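Local coordinates for EmGH1 (Erythrobacter marinus, PDB 5Z87), which probably hydrolyses beta-glucosidic bonds as a member of glycoside hydrolase family 3, at residues 188-193 and 236-241. Sequence-based numbering, arbitrary orientation.
Sequences PRWGRS and AGYGQG
W190 and Y238 form a buried T-shaped aromatic contact, joining the loop that follows strand 176-177 to the one that follows strand 229-235. The indole points its edge at the phenol face, W190 CZ2 lying 3.5 Å from Y238 CE2, with the planes at 87°. At chi1 -165° the indole swings away from W190 N and lies across 236-241, where it is sandwiched: R192 CB sits over the centre of one face, while G239 CA makes a CH-pi contact with the other, 3.9 Å from the six-membered ring's centroid. Glycine suits this spot, since a beta carbon would lie close against W190 CZ3. Both loops leave neighbouring parallel strands of the TIM-barrel-like N-terminal domain, beside the pocket that holds dithiothreitol here. R192 lines that pocket; R192 NH1 donates to Y238 OH at 3.0 Å (149° at the hydrogen), nearly in the guanidinium plane, while NE pairs with E195 and NH2 bonds the ligand. A phenylalanine in place of Y238 would probably leave R192 NH1 without its hydroxyl acceptor and the guanidinium less firmly placed. Across the turn W190-S193, W190 O accepts from both S193 N and S193 OG.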
loop_
_atom_site.group_PDB
_atom_site.type_symbol
_atom_site.label_atom_id
_atom_site.label_comp_id
_atom_site.label_asym_id
_atom_site.label_seq_id
_atom_site.Cartn_x
_atom_site.Cartn_y
_atom_site.Cartn_z
ATOM N N PRO A 188 3.974 9.675 1.406
ATOM C CA PRO A 188 4.043 11.131 1.198
ATOM C C PRO A 188 2.945 11.684 0.297
ATOM O O PRO A 188 2.839 12.915 0.192
ATOM C CB PRO A 188 5.445 11.341 0.579
ATOM C CG PRO A 188 5.859 10.006 0.045
ATOM C CD PRO A 188 5.155 8.964 0.887
ATOM N N ARG A 189 2.128 10.834 -0.340
ATOM C CA ARG A 189 0.962 11.328 -1.075
ATOM C C ARG A 189 -0.030 12.010 -0.148
ATOM O O ARG A 189 -0.808 12.867 -0.584
ATOM C CB ARG A 189 0.248 10.180 -1.797
ATOM C CG ARG A 189 1.026 9.529 -2.939
ATOM C CD ARG A 189 0.269 8.322 -3.483
ATOM N NE ARG A 189 0.341 7.143 -2.610
ATOM C CZ ARG A 189 -0.246 5.982 -2.895
ATOM N NH1 ARG A 189 -0.947 5.858 -4.018
ATOM N NH2 ARG A 189 -0.147 4.949 -2.061
ATOM N N TRP A 190 -0.033 11.611 1.122
ATOM C CA TRP A 190 -0.955 12.119 2.130
ATOM C C TRP A 190 -0.805 13.625 2.321
ATOM O O TRP A 190 0.284 14.116 2.642
ATOM C CB TRP A 190 -0.683 11.392 3.442
ATOM C CG TRP A 190 -1.750 11.531 4.497
ATOM C CD1 TRP A 190 -3.102 11.619 4.310
ATOM C CD2 TRP A 190 -1.532 11.575 5.905
ATOM N NE1 TRP A 190 -3.735 11.712 5.533
ATOM C CE2 TRP A 190 -2.788 11.675 6.522
ATOM C CE3 TRP A 190 -0.385 11.528 6.709
ATOM C CZ2 TRP A 190 -2.930 11.737 7.907
ATOM C CZ3 TRP A 190 -0.532 11.588 8.078
ATOM C CH2 TRP A 190 -1.793 11.679 8.662
ATOM N N GLY A 191 -1.907 14.353 2.133
ATOM C CA GLY A 191 -1.903 15.801 2.279
ATOM C C GLY A 191 -1.540 16.298 3.671
ATOM O O GLY A 191 -1.217 17.482 3.818
ATOM N N ARG A 192 -1.555 15.425 4.681
ATOM C CA ARG A 192 -1.224 15.802 6.045
ATOM C C ARG A 192 0.186 15.407 6.442
ATOM O O ARG A 192 0.540 15.535 7.623
ATOM C CB ARG A 192 -2.231 15.196 7.029
ATOM C CG ARG A 192 -3.677 15.571 6.713
ATOM C CD ARG A 192 -4.615 15.191 7.837
ATOM N NE ARG A 192 -4.468 16.094 8.970
ATOM C CZ ARG A 192 -5.302 16.159 10.003
ATOM N NH1 ARG A 192 -6.356 15.363 10.045
ATOM N NH2 ARG A 192 -5.078 17.030 10.995
ATOM N N SER A 193 0.995 14.926 5.490
ATOM C CA SER A 193 2.373 14.543 5.791
ATOM C C SER A 193 3.114 15.610 6.606
ATOM O O SER A 193 3.832 15.284 7.563
ATOM C CB SER A 193 3.133 14.255 4.493
ATOM O OG SER A 193 2.538 13.193 3.767
ATOM N N ALA A 236 -5.056 5.127 16.041
ATOM C CA ALA A 236 -3.631 4.954 15.761
ATOM C C ALA A 236 -3.537 4.407 14.340
ATOM O O ALA A 236 -4.396 3.620 13.930
ATOM C CB ALA A 236 -2.969 3.989 16.749
ATOM N N GLY A 237 -2.512 4.816 13.591
ATOM C CA GLY A 237 -2.332 4.385 12.213
ATOM C C GLY A 237 -2.916 5.308 11.163
ATOM O O GLY A 237 -3.025 4.910 10.000
ATOM N N TYR A 238 -3.288 6.531 11.535
ATOM C CA TYR A 238 -3.962 7.425 10.604
ATOM C C TYR A 238 -3.099 7.721 9.376
ATOM O O TYR A 238 -3.629 7.890 8.270
ATOM C CB TYR A 238 -4.354 8.687 11.372
ATOM C CG TYR A 238 -5.094 9.763 10.623
ATOM C CD1 TYR A 238 -6.106 9.462 9.720
ATOM C CD2 TYR A 238 -4.812 11.108 10.880
ATOM C CE1 TYR A 238 -6.794 10.485 9.052
ATOM C CE2 TYR A 238 -5.488 12.121 10.236
ATOM C CZ TYR A 238 -6.470 11.813 9.318
ATOM O OH TYR A 238 -7.121 12.846 8.678
ATOM N N GLY A 239 -1.772 7.715 9.529
ATOM C CA GLY A 239 -0.882 8.025 8.423
ATOM C C GLY A 239 -0.763 6.936 7.369
ATOM O O GLY A 239 -0.258 7.209 6.270
ATOM N N GLN A 240 -1.225 5.718 7.664
ATOM C CA GLN A 240 -1.024 4.585 6.769
ATOM C C GLN A 240 -2.201 4.369 5.825
ATOM O O GLN A 240 -2.271 3.320 5.177
ATOM C CB GLN A 240 -0.742 3.307 7.581
ATOM C CG GLN A 240 0.649 3.256 8.224
ATOM C CD GLN A 240 0.913 4.438 9.181
ATOM O OE1 GLN A 240 0.278 4.552 10.221
ATOM N NE2 GLN A 240 1.849 5.319 8.814
ATOM N N GLY A 241 -3.126 5.330 5.733
ATOM C CA GLY A 241 -4.272 5.159 4.855
ATOM C C GLY A 241 -3.871 4.804 3.431
ATOM O O GLY A 241 -2.907 5.371 2.898
#